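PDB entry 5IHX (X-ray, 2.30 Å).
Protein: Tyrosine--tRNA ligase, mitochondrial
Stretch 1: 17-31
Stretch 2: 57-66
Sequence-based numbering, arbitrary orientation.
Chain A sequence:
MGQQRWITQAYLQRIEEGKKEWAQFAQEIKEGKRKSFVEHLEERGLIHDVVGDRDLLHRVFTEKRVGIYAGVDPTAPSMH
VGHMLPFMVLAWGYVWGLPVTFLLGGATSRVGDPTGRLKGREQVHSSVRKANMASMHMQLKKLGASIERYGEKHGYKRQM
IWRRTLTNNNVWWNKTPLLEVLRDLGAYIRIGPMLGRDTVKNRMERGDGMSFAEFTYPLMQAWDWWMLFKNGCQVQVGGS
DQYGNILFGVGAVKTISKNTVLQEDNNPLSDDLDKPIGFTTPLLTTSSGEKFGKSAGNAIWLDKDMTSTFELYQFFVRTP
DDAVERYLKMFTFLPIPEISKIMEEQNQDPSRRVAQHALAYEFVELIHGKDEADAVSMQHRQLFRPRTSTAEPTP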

# COMPACT_ATOMS: atom_id res chain seq x y z
N GLU A 17 -23.03 -14.93 32.98
CA GLU A 17 -22.37 -15.55 34.13
C GLU A 17 -20.86 -15.37 34.04
O GLU A 17 -20.17 -15.33 35.06
CB GLU A 17 -22.72 -17.04 34.20
N GLY A 18 -20.34 -15.27 32.82
CA GLY A 18 -18.92 -15.08 32.61
C GLY A 18 -18.46 -13.75 33.17
O GLY A 18 -17.43 -13.67 33.83
N LYS A 19 -19.22 -12.69 32.89
CA LYS A 19 -18.90 -11.36 33.37
C LYS A 19 -18.93 -11.29 34.90
O LYS A 19 -18.12 -10.60 35.51
CB LYS A 19 -19.87 -10.33 32.78
N LYS A 20 -19.87 -12.00 35.50
CA LYS A 20 -19.98 -12.05 36.96
C LYS A 20 -18.78 -12.77 37.56
O LYS A 20 -18.21 -12.33 38.55
CB LYS A 20 -21.28 -12.73 37.38
CG LYS A 20 -22.53 -11.93 37.06
N GLU A 21 -18.42 -13.90 36.95
CA GLU A 21 -17.29 -14.70 37.42
C GLU A 21 -15.99 -13.90 37.38
O GLU A 21 -15.20 -13.96 38.32
CB GLU A 21 -17.15 -15.96 36.56
CG GLU A 21 -16.04 -16.90 37.01
CD GLU A 21 -15.76 -18.01 36.00
OE1 GLU A 21 -15.57 -17.70 34.81
OE2 GLU A 21 -15.74 -19.19 36.41
N TRP A 22 -15.77 -13.16 36.30
CA TRP A 22 -14.54 -12.39 36.15
C TRP A 22 -14.50 -11.24 37.15
O TRP A 22 -13.43 -10.86 37.62
CB TRP A 22 -14.42 -11.85 34.72
CG TRP A 22 -13.01 -11.57 34.31
CD1 TRP A 22 -12.39 -10.35 34.25
CD2 TRP A 22 -12.03 -12.53 33.90
NE1 TRP A 22 -11.09 -10.50 33.83
CE2 TRP A 22 -10.85 -11.83 33.61
CE3 TRP A 22 -12.04 -13.93 33.76
CZ2 TRP A 22 -9.68 -12.47 33.18
CZ3 TRP A 22 -10.88 -14.56 33.33
CH2 TRP A 22 -9.72 -13.83 33.05
N ALA A 23 -15.67 -10.69 37.47
CA ALA A 23 -15.77 -9.62 38.45
C ALA A 23 -15.42 -10.15 39.83
O ALA A 23 -14.74 -9.48 40.61
CB ALA A 23 -17.16 -9.02 38.45
N GLN A 24 -15.89 -11.35 40.13
CA GLN A 24 -15.56 -12.01 41.39
C GLN A 24 -14.05 -12.22 41.49
O GLN A 24 -13.45 -11.91 42.51
CB GLN A 24 -16.31 -13.34 41.52
CG GLN A 24 -15.97 -14.14 42.77
CD GLN A 24 -16.25 -13.39 44.06
OE1 GLN A 24 -17.02 -12.42 44.07
NE2 GLN A 24 -15.62 -13.82 45.14
N PHE A 25 -13.46 -12.76 40.43
CA PHE A 25 -12.01 -12.95 40.38
C PHE A 25 -11.28 -11.63 40.61
O PHE A 25 -10.26 -11.59 41.31
CB PHE A 25 -11.57 -13.54 39.03
CG PHE A 25 -12.03 -14.96 38.79
CD1 PHE A 25 -12.51 -15.75 39.82
CD2 PHE A 25 -11.95 -15.51 37.52
CE1 PHE A 25 -12.92 -17.05 39.59
CE2 PHE A 25 -12.36 -16.81 37.28
CZ PHE A 25 -12.84 -17.58 38.32
N ALA A 26 -11.79 -10.55 40.03
CA ALA A 26 -11.14 -9.25 40.13
C ALA A 26 -11.02 -8.80 41.58
O ALA A 26 -9.97 -8.33 42.00
CB ALA A 26 -11.91 -8.21 39.32
N GLN A 27 -12.10 -8.94 42.34
CA GLN A 27 -12.08 -8.59 43.75
C GLN A 27 -11.09 -9.46 44.50
O GLN A 27 -10.31 -8.97 45.32
CB GLN A 27 -13.47 -8.73 44.37
CG GLN A 27 -13.52 -8.34 45.85
CD GLN A 27 -14.90 -8.48 46.46
OE1 GLN A 27 -15.82 -8.99 45.82
NE2 GLN A 27 -15.04 -8.04 47.70
N GLU A 28 -11.10 -10.76 44.21
CA GLU A 28 -10.20 -11.70 44.87
C GLU A 28 -8.75 -11.39 44.54
O GLU A 28 -7.86 -11.62 45.36
CB GLU A 28 -10.55 -13.14 44.48
CG GLU A 28 -11.91 -13.59 44.99
CD GLU A 28 -12.27 -15.00 44.56
OE1 GLU A 28 -11.40 -15.69 44.00
OE2 GLU A 28 -13.43 -15.41 44.78
N ILE A 29 -8.50 -10.86 43.34
CA ILE A 29 -7.14 -10.51 42.96
C ILE A 29 -6.65 -9.30 43.75
O ILE A 29 -5.52 -9.29 44.25
CB ILE A 29 -7.04 -10.20 41.44
CG1 ILE A 29 -7.12 -11.50 40.64
CG2 ILE A 29 -5.74 -9.48 41.11
CD1 ILE A 29 -7.44 -11.30 39.17
N LYS A 30 -7.50 -8.29 43.87
CA LYS A 30 -7.16 -7.08 44.60
C LYS A 30 -7.01 -7.36 46.09
O LYS A 30 -6.28 -6.66 46.79
CB LYS A 30 -8.22 -6.00 44.37
CG LYS A 30 -8.37 -5.57 42.92
CD LYS A 30 -9.65 -4.78 42.72
CE LYS A 30 -9.92 -4.50 41.25
NZ LYS A 30 -11.21 -3.79 41.06
N GLU A 31 -7.71 -8.38 46.56
CA GLU A 31 -7.70 -8.75 47.97
C GLU A 31 -6.60 -9.77 48.29
O GLU A 31 -6.51 -10.25 49.43
CB GLU A 31 -9.07 -9.28 48.38
CG GLU A 31 -10.15 -8.20 48.41
CD GLU A 31 -11.50 -8.71 48.86
OE1 GLU A 31 -11.66 -9.94 49.01
OE2 GLU A 31 -12.40 -7.87 49.07
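Stretch 2 (57-66) LHRVFTEKRV

Packing of residues 57-66 on the helix 17-30 in mitochondrial tyrosine--tRNA ligase. Stretch 2 opens as the last turns of a helix, 57-63, that begins earlier in the chain; Lys64 is the first residue to leave helical phi/psi (-131/139), Arg65 (-81/67) makes a tight turn, closed by a weak hydrogen bond from Val66 N to Lys64 O at 3.0 Å, and Val66 (-78/154) is extended. The two helices run in roughly opposite directions, with 136° between their N-to-C axes and a closest approach of 9.3 Å. The start of stretch 1 therefore meets the end of stretch 2: Trp22 CA lies 6.8 Å from Arg65 CA, and Ala26 CA, one turn on, 5.2 Å from Thr62 CA. The contact buries 549 Å², both sides summed.

Along stretch 1, Gly18 comes first. Its carbonyl, which also accepts the helical bond from Trp22 N, takes a hydrogen bond from the guanidinium of Arg65 (NH2 to Gly18 O, 3.0 Å). Glu21 (chi1 t) points its CB sideways, but its carboxylate reaches the same nitrogen in a salt bridge, Glu21 OE1 to Arg65 NH2, 3.1 Å. Both acceptors lie near the guanidinium plane, which leaves a face free for Trp22: Arg65 CZ is 3.6 Å from Trp22 CE3. Arg65 CB also sits over the indole, 4.1 Å from the centroid of the Trp22 five-membered ring. Trp22 (chi1 t) thus has the arginine over its face while its NE1 probes the end of the helix, giving a weak hydrogen bond to Phe61 O (3.1 Å, bent to 133°). Glu63 O lies at the ring edge, 3.6 Å from Trp22 CD1.

Water 1 links the backbones, donating to Trp22 O at 2.9 Å and to Thr62 O at 2.7 Å. One turn after Trp22, the small Ala26 points toward stretch 2 where the two stretches come close; its CB is 3.4 Å from Thr62 O and 3.9 Å from Thr62 CG2. Ile29 (m, t) also points toward the partner, with its CG2 4.0 Å from Thr62 OG1 and 4.1 Å from His58 CE1. Thr62 OG1 is turned back on its own helix, donating to His58 O at 2.7 Å. Lys30, sideways at CB, extends its chain so that NZ forms a salt bridge with Glu63 OE2 at 2.7 Å; the carboxylate oxygen is crowded in the model, so its place is less sure. Glu63 itself points away at CB, and its side chain (m, m) folds so that its end comes nearer to stretch 1.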

# COMPACT_ATOMS: atom_id res chain seq x y z
N LEU A 57 -1.46 -3.11 32.17
CA LEU A 57 -1.69 -4.44 31.61
C LEU A 57 -2.33 -5.33 32.67
O LEU A 57 -3.31 -6.02 32.40
CB LEU A 57 -0.38 -5.06 31.12
CG LEU A 57 -0.50 -6.39 30.36
CD1 LEU A 57 -1.16 -6.19 29.01
CD2 LEU A 57 0.86 -7.04 30.21
N HIS A 58 -1.76 -5.30 33.86
CA HIS A 58 -2.32 -6.01 35.01
C HIS A 58 -3.76 -5.59 35.28
O HIS A 58 -4.62 -6.45 35.50
CB HIS A 58 -1.44 -5.78 36.24
CG HIS A 58 -2.07 -6.21 37.53
ND1 HIS A 58 -2.09 -7.52 37.95
CD2 HIS A 58 -2.67 -5.50 38.51
CE1 HIS A 58 -2.70 -7.60 39.12
NE2 HIS A 58 -3.06 -6.38 39.48
N ARG A 59 -4.04 -4.29 35.27
CA ARG A 59 -5.40 -3.82 35.54
C ARG A 59 -6.36 -4.28 34.45
O ARG A 59 -7.49 -4.67 34.74
CB ARG A 59 -5.46 -2.29 35.64
CG ARG A 59 -5.19 -1.75 37.04
CD ARG A 59 -5.79 -0.35 37.23
NE ARG A 59 -5.17 0.68 36.40
CZ ARG A 59 -5.85 1.64 35.78
NH1 ARG A 59 -7.17 1.73 35.89
NH2 ARG A 59 -5.20 2.54 35.04
N VAL A 60 -5.92 -4.22 33.19
CA VAL A 60 -6.77 -4.63 32.07
C VAL A 60 -7.23 -6.08 32.23
O VAL A 60 -8.41 -6.38 32.10
CB VAL A 60 -6.04 -4.46 30.72
CG1 VAL A 60 -6.78 -5.18 29.59
CG2 VAL A 60 -5.88 -2.99 30.37
N PHE A 61 -6.28 -6.97 32.51
CA PHE A 61 -6.60 -8.39 32.63
C PHE A 61 -7.38 -8.69 33.91
O PHE A 61 -8.16 -9.64 33.95
CB PHE A 61 -5.32 -9.23 32.59
CG PHE A 61 -4.84 -9.53 31.20
CD1 PHE A 61 -5.52 -10.44 30.41
CD2 PHE A 61 -3.71 -8.92 30.69
CE1 PHE A 61 -5.09 -10.73 29.13
CE2 PHE A 61 -3.27 -9.20 29.41
CZ PHE A 61 -3.96 -10.11 28.63
N THR A 62 -7.15 -7.90 34.95
CA THR A 62 -7.90 -8.06 36.19
C THR A 62 -9.37 -7.73 35.97
O THR A 62 -10.25 -8.48 36.36
CB THR A 62 -7.33 -7.18 37.32
OG1 THR A 62 -5.97 -7.55 37.59
CG2 THR A 62 -8.16 -7.33 38.59
N GLU A 63 -9.62 -6.59 35.32
CA GLU A 63 -10.98 -6.07 35.17
C GLU A 63 -11.75 -6.69 34.01
O GLU A 63 -12.98 -6.78 34.07
CB GLU A 63 -10.93 -4.55 34.99
CG GLU A 63 -10.29 -3.81 36.15
CD GLU A 63 -11.02 -4.02 37.47
OE1 GLU A 63 -12.22 -4.38 37.43
OE2 GLU A 63 -10.40 -3.83 38.53
N LYS A 64 -11.05 -7.11 32.96
CA LYS A 64 -11.71 -7.54 31.73
C LYS A 64 -11.21 -8.88 31.21
O LYS A 64 -10.01 -9.17 31.23
CB LYS A 64 -11.52 -6.48 30.64
CG LYS A 64 -12.08 -5.11 30.98
CD LYS A 64 -11.68 -4.08 29.93
CE LYS A 64 -12.30 -4.37 28.57
NZ LYS A 64 -11.96 -3.34 27.56
N ARG A 65 -12.14 -9.69 30.73
CA ARG A 65 -11.83 -10.94 30.04
C ARG A 65 -11.48 -10.61 28.59
O ARG A 65 -12.22 -10.97 27.67
CB ARG A 65 -13.02 -11.90 30.12
CG ARG A 65 -12.75 -13.31 29.61
CD ARG A 65 -14.05 -14.09 29.47
NE ARG A 65 -14.74 -14.28 30.75
CZ ARG A 65 -14.54 -15.32 31.57
NH1 ARG A 65 -13.68 -16.27 31.25
NH2 ARG A 65 -15.22 -15.39 32.70
N VAL A 66 -10.37 -9.92 28.39
CA VAL A 66 -10.00 -9.39 27.07
C VAL A 66 -9.43 -10.46 26.15
O VAL A 66 -8.86 -11.46 26.61
CB VAL A 66 -8.96 -8.26 27.18
CG1 VAL A 66 -9.52 -7.10 27.96
CG2 VAL A 66 -7.66 -8.76 27.81
O HOH W 1 -10.54 -11.10 37.08